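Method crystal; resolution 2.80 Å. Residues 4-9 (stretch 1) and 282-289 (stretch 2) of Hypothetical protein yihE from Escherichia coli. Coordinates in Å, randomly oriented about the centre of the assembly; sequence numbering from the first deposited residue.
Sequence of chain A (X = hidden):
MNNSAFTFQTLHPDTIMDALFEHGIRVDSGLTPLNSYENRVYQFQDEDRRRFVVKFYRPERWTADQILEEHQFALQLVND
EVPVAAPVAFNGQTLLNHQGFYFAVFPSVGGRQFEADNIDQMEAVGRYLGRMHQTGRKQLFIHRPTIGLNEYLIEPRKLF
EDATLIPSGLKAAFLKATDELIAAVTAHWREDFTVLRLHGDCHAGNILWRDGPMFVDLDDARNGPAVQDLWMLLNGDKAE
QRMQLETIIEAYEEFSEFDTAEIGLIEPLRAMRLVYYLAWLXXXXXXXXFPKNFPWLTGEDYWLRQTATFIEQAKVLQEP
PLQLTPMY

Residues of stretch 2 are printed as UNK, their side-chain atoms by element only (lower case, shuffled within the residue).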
# COMPACT_ATOMS: atom_id res chain seq x y z
N SER A 4 -4.94 -3.88 19.84
CA SER A 4 -4.72 -3.31 18.47
C SER A 4 -3.34 -3.67 17.95
O SER A 4 -3.12 -3.76 16.73
CB SER A 4 -4.87 -1.78 18.50
OG SER A 4 -4.61 -1.22 17.22
N ALA A 5 -2.40 -3.85 18.87
CA ALA A 5 -1.02 -4.20 18.53
C ALA A 5 -0.87 -5.72 18.34
O ALA A 5 -1.38 -6.51 19.12
CB ALA A 5 -0.09 -3.71 19.62
N PHE A 6 -0.16 -6.10 17.29
CA PHE A 6 0.05 -7.51 16.98
C PHE A 6 0.93 -8.23 17.98
O PHE A 6 1.82 -7.64 18.60
CB PHE A 6 0.69 -7.66 15.59
CG PHE A 6 -0.16 -7.19 14.47
CD1 PHE A 6 -0.35 -5.83 14.24
CD2 PHE A 6 -0.82 -8.11 13.65
CE1 PHE A 6 -1.17 -5.39 13.22
CE2 PHE A 6 -1.65 -7.68 12.63
CZ PHE A 6 -1.83 -6.31 12.41
N THR A 7 0.67 -9.52 18.15
CA THR A 7 1.47 -10.35 19.03
C THR A 7 2.28 -11.18 18.04
O THR A 7 1.85 -12.26 17.61
CB THR A 7 0.63 -11.28 19.90
OG1 THR A 7 -0.01 -12.25 19.07
CG2 THR A 7 -0.44 -10.50 20.65
N PHE A 8 3.45 -10.68 17.66
CA PHE A 8 4.31 -11.37 16.71
C PHE A 8 4.49 -12.85 16.97
O PHE A 8 4.95 -13.25 18.04
CB PHE A 8 5.68 -10.71 16.65
CG PHE A 8 6.75 -11.58 16.05
CD1 PHE A 8 7.48 -12.46 16.85
CD2 PHE A 8 7.03 -11.52 14.69
CE1 PHE A 8 8.48 -13.27 16.30
CE2 PHE A 8 8.03 -12.33 14.13
CZ PHE A 8 8.75 -13.20 14.95
N GLN A 9 4.14 -13.65 15.98
CA GLN A 9 4.29 -15.10 16.07
C GLN A 9 5.30 -15.49 15.00
O GLN A 9 5.07 -15.24 13.81
CB GLN A 9 2.95 -15.80 15.84
CG GLN A 9 2.00 -15.09 14.89
CD GLN A 9 0.84 -14.38 15.61
OE1 GLN A 9 0.12 -14.99 16.39
NE2 GLN A 9 0.67 -13.08 15.34
N UNK A 282 4.02 1.32 14.80
CA UNK A 282 3.77 1.07 16.20
C UNK A 282 3.11 -0.29 16.43
O UNK A 282 3.62 -1.09 17.21
c UNK A 282 2.89 2.19 16.78
c UNK A 282 3.51 3.59 16.65
s UNK A 282 2.56 4.94 17.39
c UNK A 282 3.16 4.87 19.02
N UNK A 283 2.00 -0.57 15.75
CA UNK A 283 1.29 -1.83 15.95
C UNK A 283 2.12 -3.09 15.72
O UNK A 283 1.85 -4.12 16.33
c UNK A 283 0.05 -1.90 15.06
n UNK A 283 -3.79 0.56 12.63
c UNK A 283 -1.12 -1.06 15.55
c UNK A 283 -2.13 -0.85 14.44
n UNK A 283 -3.12 0.17 14.80
n UNK A 283 -4.76 1.72 14.36
c UNK A 283 -3.89 0.81 13.93
N UNK A 284 3.11 -2.99 14.86
CA UNK A 284 3.97 -4.13 14.53
C UNK A 284 5.29 -4.10 15.29
O UNK A 284 6.23 -4.81 14.94
n UNK A 284 2.14 -4.35 9.89
n UNK A 284 0.42 -3.21 10.96
n UNK A 284 -0.04 -4.61 9.20
c UNK A 284 4.24 -4.12 13.03
c UNK A 284 3.21 -3.82 10.74
c UNK A 284 0.84 -4.06 10.02
c UNK A 284 2.99 -4.23 12.19
N UNK A 285 5.37 -3.30 16.34
CA UNK A 285 6.61 -3.17 17.10
C UNK A 285 7.14 -4.44 17.76
O UNK A 285 8.34 -4.57 17.96
c UNK A 285 9.79 -0.47 18.70
n UNK A 285 9.44 -0.85 19.96
c UNK A 285 9.99 0.08 16.01
c UNK A 285 8.22 -1.48 19.91
c UNK A 285 6.46 -2.07 18.15
c UNK A 285 10.93 0.20 18.24
c UNK A 285 7.75 -1.51 18.63
c UNK A 285 8.75 -0.86 17.83
c UNK A 285 8.86 -0.58 16.46
c UNK A 285 11.01 0.46 16.90
N UNK A 286 6.26 -5.37 18.12
CA UNK A 286 6.70 -6.61 18.77
C UNK A 286 7.40 -7.55 17.78
O UNK A 286 7.94 -8.58 18.17
c UNK A 286 5.52 -7.32 19.41
N UNK A 287 7.36 -7.18 16.51
CA UNK A 287 8.00 -7.95 15.46
C UNK A 287 9.44 -7.49 15.47
O UNK A 287 9.72 -6.31 15.25
c UNK A 287 7.36 -7.62 14.11
o UNK A 287 9.21 -8.51 12.91
o UNK A 287 7.20 -8.90 12.11
c UNK A 287 7.97 -8.40 12.96
N UNK A 288 10.39 -8.40 15.74
CA UNK A 288 11.83 -8.09 15.79
C UNK A 288 12.29 -7.18 14.67
O UNK A 288 13.06 -6.24 14.88
c UNK A 288 11.49 -10.32 16.47
c UNK A 288 12.47 -9.46 15.71
c UNK A 288 10.15 -9.84 15.95
N UNK A 289 11.80 -7.45 13.46
CA UNK A 289 12.16 -6.68 12.27
C UNK A 289 11.93 -5.16 12.34
O UNK A 289 12.64 -4.41 11.68
c UNK A 289 11.42 -7.26 11.08

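Position 282 lies in the last part of a helix and carries four side-chain atoms in an unbranched chain: two carbons, a sulfur and a terminal carbon. Its end leads away from stretch 1, and it makes no contact there. A thioether of this kind is Met-282.

At position 283 three carbons lead to a nitrogen and then to a carbon bearing two more nitrogens, a guanidinium group. The extended chain runs alongside Ser-4, whose OG lies 3.2 Å from the chain nitrogen of position 283. This is Arg-283, and that nitrogen is NE; Arg-283 CB packs 4.0 Å from Phe-6 CD1. Its carbonyl accepts a hydrogen bond from the backbone, Phe-6 N to Arg-283 O, at 3.0 Å.

Position 284 has the same seven atoms, three carbons and a guanidinium. Although its CA-to-CB bond points away from stretch 1, the end of the side chain comes nearer, so that Phe-6 CD1 lies over one face of the guanidinium and Phe-6 CE1 is 3.5 Å from a terminal nitrogen of position 284. This is Arg-284, that nitrogen being NH2, and it is the first residue to leave helical phi/psi. Its NE and NH1 are hydrogen-bonded elsewhere in the structure.

Position 285 bears one carbon followed by fused five- and six-membered rings containing eight carbons and one nitrogen. Its end leads away and leaves stretch 1 untouched. This indole is Trp-285.

The single carbon at position 286, its CB, points toward stretch 1 and sits 3.8 Å from Phe-6 O, which defines Ala-286. Ala-286 O is 3.5 Å from Phe-8 CB.

Two carbons, the second carrying two oxygens, form the carboxylate at position 287, and one oxygen of position 287 lies 3.7 Å from Phe-8 CD2. Too short for glutamate, this is Asp-287, and that oxygen is OD2. Asp-287 OD1 accepts a capping bond of 2.9 Å from the N of residue 289.

At position 288 three carbons close a ring onto the backbone nitrogen, and one of them lies over a face of the Phe-8 ring; this is Pro-288. Pro-288 CD stands 3.5 Å from the centroid of the Phe-8 ring, almost exactly on the ring normal, a CH-pi contact.

Position 289 has one side-chain carbon, out of contact with stretch 1, and is Ala-289.

The contact joins one backbone hydrogen bond to two aromatic anchors. The bond to Arg-283 O holds the Phe-6 backbone against Arg-283, just before the chain leaves helical phi/psi at Arg-284, with the Phe-6 ring against Arg-284. A type I turn from Arg-284 to Asp-287, closed by Asp-287 N to Arg-284 O at 3.1 Å, then carries the chain to Phe-8, whose ring receives Pro-288 on one face. Thr-7, between these anchors, points away.

Stretch 2, residues 282-289: MRRWADPA
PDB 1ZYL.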